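Side-chain contact in condensin complex subunit 3 (Schizosaccharomyces pombe, PDB 5OQR), which serves as a regulatory subunit of condensin, the complex required to convert interphase chromatin into condensed, mitotic-like chromosomes: residues A[365-370]-A[402-407]. Sequence-based numbering, arbitrary orientation.
Sequences QLLYIG and ISLHIE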
ATOM      1  N   GLN A 365       9.251  -2.319 -26.629  1.00 26.42           N
ATOM      2  CA  GLN A 365       7.846  -2.678 -26.793  1.00 30.51           C
ATOM      3  C   GLN A 365       7.664  -3.732 -27.876  1.00 31.46           C
ATOM      4  O   GLN A 365       6.848  -4.649 -27.726  1.00 30.77           O
ATOM      5  CB  GLN A 365       7.022  -1.429 -27.112  1.00 33.77           C
ATOM      6  CG  GLN A 365       7.103  -0.340 -26.054  1.00 29.85           C
ATOM      7  CD  GLN A 365       6.954  -0.884 -24.646  1.00 31.85           C
ATOM      8  OE1 GLN A 365       6.089  -1.713 -24.378  1.00 30.51           O
ATOM      9  NE2 GLN A 365       7.812  -0.430 -23.741  1.00 34.10           N
ATOM     10  N   LEU A 366       8.413  -3.624 -28.975  1.00 35.73           N
ATOM     11  CA  LEU A 366       8.265  -4.584 -30.063  1.00 26.70           C
ATOM     12  C   LEU A 366       8.741  -5.968 -29.645  1.00 27.02           C
ATOM     13  O   LEU A 366       8.154  -6.980 -30.044  1.00 26.71           O
ATOM     14  CB  LEU A 366       9.031  -4.101 -31.295  1.00 28.82           C
ATOM     15  CG  LEU A 366       8.554  -2.792 -31.928  1.00 29.67           C
ATOM     16  CD1 LEU A 366       9.408  -2.453 -33.135  1.00 28.41           C
ATOM     17  CD2 LEU A 366       7.088  -2.872 -32.322  1.00 37.04           C
ATOM     18  N   LEU A 367       9.803  -6.037 -28.845  1.00 24.98           N
ATOM     19  CA  LEU A 367      10.258  -7.326 -28.339  1.00 23.66           C
ATOM     20  C   LEU A 367       9.215  -7.956 -27.424  1.00 28.52           C
ATOM     21  O   LEU A 367       9.027  -9.177 -27.436  1.00 26.94           O
ATOM     22  CB  LEU A 367      11.587  -7.157 -27.606  1.00 25.78           C
ATOM     23  CG  LEU A 367      12.784  -6.809 -28.489  1.00 27.36           C
ATOM     24  CD1 LEU A 367      13.959  -6.343 -27.648  1.00 29.56           C
ATOM     25  CD2 LEU A 367      13.179  -8.006 -29.335  1.00 29.65           C
ATOM     26  N   TYR A 368       8.529  -7.140 -26.619  1.00 27.67           N
ATOM     27  CA  TYR A 368       7.468  -7.668 -25.769  1.00 27.46           C
ATOM     28  C   TYR A 368       6.343  -8.259 -26.603  1.00 28.43           C
ATOM     29  O   TYR A 368       5.820  -9.332 -26.281  1.00 35.43           O
ATOM     30  CB  TYR A 368       6.925  -6.569 -24.852  1.00 30.08           C
ATOM     31  CG  TYR A 368       7.740  -6.346 -23.599  1.00 26.27           C
ATOM     32  CD1 TYR A 368       8.063  -7.402 -22.761  1.00 26.32           C
ATOM     33  CD2 TYR A 368       8.188  -5.080 -23.255  1.00 31.58           C
ATOM     34  CE1 TYR A 368       8.806  -7.205 -21.617  1.00 27.56           C
ATOM     35  CE2 TYR A 368       8.933  -4.871 -22.116  1.00 32.25           C
ATOM     36  CZ  TYR A 368       9.239  -5.938 -21.299  1.00 36.24           C
ATOM     37  OH  TYR A 368       9.982  -5.738 -20.160  1.00 48.27           O
ATOM     38  N   ILE A 369       5.950  -7.571 -27.674  1.00 27.53           N
ATOM     39  CA  ILE A 369       4.953  -8.127 -28.582  1.00 30.76           C
ATOM     40  C   ILE A 369       5.449  -9.441 -29.164  1.00 31.30           C
ATOM     41  O   ILE A 369       4.683 -10.400 -29.312  1.00 35.36           O
ATOM     42  CB  ILE A 369       4.610  -7.112 -29.687  1.00 26.31           C
ATOM     43  CG1 ILE A 369       4.016  -5.843 -29.073  1.00 31.10           C
ATOM     44  CG2 ILE A 369       3.629  -7.717 -30.683  1.00 31.19           C
ATOM     45  CD1 ILE A 369       3.944  -4.675 -30.024  1.00 30.90           C
ATOM     46  N   GLY A 370       6.738  -9.511 -29.495  1.00 33.25           N
ATOM     47  CA  GLY A 370       7.276 -10.724 -30.083  1.00 31.73           C
ATOM     48  C   GLY A 370       7.335 -11.872 -29.098  1.00 29.33           C
ATOM     49  O   GLY A 370       7.066 -13.021 -29.455  1.00 35.73           O
ATOM     50  N   ILE A 402      19.571  -6.065 -24.256  1.00 31.50           N
ATOM     51  CA  ILE A 402      20.265  -7.344 -24.392  1.00 33.11           C
ATOM     52  C   ILE A 402      19.417  -8.478 -23.832  1.00 31.77           C
ATOM     53  O   ILE A 402      19.300  -9.546 -24.445  1.00 29.70           O
ATOM     54  CB  ILE A 402      21.643  -7.276 -23.704  1.00 38.81           C
ATOM     55  CG1 ILE A 402      22.609  -6.443 -24.550  1.00 37.04           C
ATOM     56  CG2 ILE A 402      22.207  -8.684 -23.464  1.00 30.85           C
ATOM     57  CD1 ILE A 402      23.960  -6.205 -23.907  1.00 48.95           C
ATOM     58  N   SER A 403      18.819  -8.271 -22.658  1.00 39.40           N
ATOM     59  CA  SER A 403      18.085  -9.346 -22.001  1.00 31.81           C
ATOM     60  C   SER A 403      16.881  -9.774 -22.828  1.00 28.74           C
ATOM     61  O   SER A 403      16.662 -10.968 -23.056  1.00 29.41           O
ATOM     62  CB  SER A 403      17.651  -8.899 -20.607  1.00 41.08           C
ATOM     63  OG  SER A 403      18.756  -8.404 -19.872  1.00 55.15           O
ATOM     64  N   LEU A 404      16.080  -8.809 -23.282  1.00 27.75           N
ATOM     65  CA  LEU A 404      14.905  -9.143 -24.079  1.00 29.70           C
ATOM     66  C   LEU A 404      15.286  -9.789 -25.405  1.00 30.06           C
ATOM     67  O   LEU A 404      14.563 -10.662 -25.897  1.00 25.41           O
ATOM     68  CB  LEU A 404      14.066  -7.889 -24.318  1.00 29.68           C
ATOM     69  CG  LEU A 404      13.390  -7.294 -23.081  1.00 31.90           C
ATOM     70  CD1 LEU A 404      12.674  -6.007 -23.443  1.00 38.66           C
ATOM     71  CD2 LEU A 404      12.414  -8.279 -22.456  1.00 37.56           C
ATOM     72  N   HIS A 405      16.408  -9.378 -25.997  1.00 30.10           N
ATOM     73  CA  HIS A 405      16.868 -10.015 -27.227  1.00 27.04           C
ATOM     74  C   HIS A 405      17.204 -11.478 -26.989  1.00 26.93           C
ATOM     75  O   HIS A 405      16.770 -12.359 -27.738  1.00 28.82           O
ATOM     76  CB  HIS A 405      18.084  -9.276 -27.781  1.00 32.06           C
ATOM     77  CG  HIS A 405      17.738  -8.107 -28.647  1.00 31.66           C
ATOM     78  ND1 HIS A 405      17.653  -6.820 -28.164  1.00 31.15           N
ATOM     79  CD2 HIS A 405      17.448  -8.033 -29.966  1.00 32.70           C
ATOM     80  CE1 HIS A 405      17.329  -6.003 -29.149  1.00 33.87           C
ATOM     81  NE2 HIS A 405      17.198  -6.714 -30.252  1.00 29.83           N
ATOM     82  N   ILE A 406      17.989 -11.754 -25.948  1.00 25.99           N
ATOM     83  CA  ILE A 406      18.395 -13.124 -25.661  1.00 27.41           C
ATOM     84  C   ILE A 406      17.218 -13.942 -25.150  1.00 29.66           C
ATOM     85  O   ILE A 406      17.145 -15.153 -25.389  1.00 31.19           O
ATOM     86  CB  ILE A 406      19.569 -13.116 -24.667  1.00 27.61           C
ATOM     87  CG1 ILE A 406      20.793 -12.476 -25.332  1.00 25.97           C
ATOM     88  CG2 ILE A 406      19.882 -14.532 -24.180  1.00 30.67           C
ATOM     89  CD1 ILE A 406      21.990 -12.290 -24.427  1.00 28.53           C
ATOM     90  N   GLU A 407      16.282 -13.310 -24.443  1.00 31.29           N
ATOM     91  CA  GLU A 407      15.084 -14.017 -24.004  1.00 30.43           C
ATOM     92  C   GLU A 407      14.214 -14.406 -25.192  1.00 29.49           C
ATOM     93  O   GLU A 407      13.697 -15.526 -25.252  1.00 27.47           O
ATOM     94  CB  GLU A 407      14.302 -13.146 -23.022  1.00 32.91           C
ATOM     95  CG  GLU A 407      13.011 -13.762 -22.521  1.00 39.31           C
ATOM     96  CD  GLU A 407      12.289 -12.866 -21.532  1.00 53.08           C
ATOM     97  OE1 GLU A 407      12.870 -11.838 -21.122  1.00 46.12           O
ATOM     98  OE2 GLU A 407      11.138 -13.187 -21.168  1.00 51.54           O
TER
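L367 and L404 meet where helix 356-372 lies beside helix 399-412 in the HEAT-repeat solenoid, the second helix belonging to HEAT 6. The two run nearly the same way, their segment axes 23° apart. At 10.0 Å between those axes, the contact is made by side chains. L367 CD1 touches two neighbours on the facing helix: L404 CB, at 3.7 Å, and the H405 ring. The L404 side chain reaches back the other way, and its two methyls spread against the Y368 ring, both on the same side of it: CD1 over the face near the rim, CD2 3.9 Å from Y368 CE1. The same phenol ring makes a cation-pi contact with R315 on helix 308-324. Replacing Y368 by an alanine is likely to strip both L404 methyls of the ring they lie against and to cost R315 its cation-pi partner. With CG anti to the carbonyl carbon (chi1 -86°), the H405 ring comes back to L367, although its CB points away. The imidazole is fixed from outside the contact, ND1 bonding to L401 O and NE2 to Y347 OH. Over one face of it, L367 CD1 makes a CH-pi contact 3.9 Å from the ring centroid, 23° off the normal.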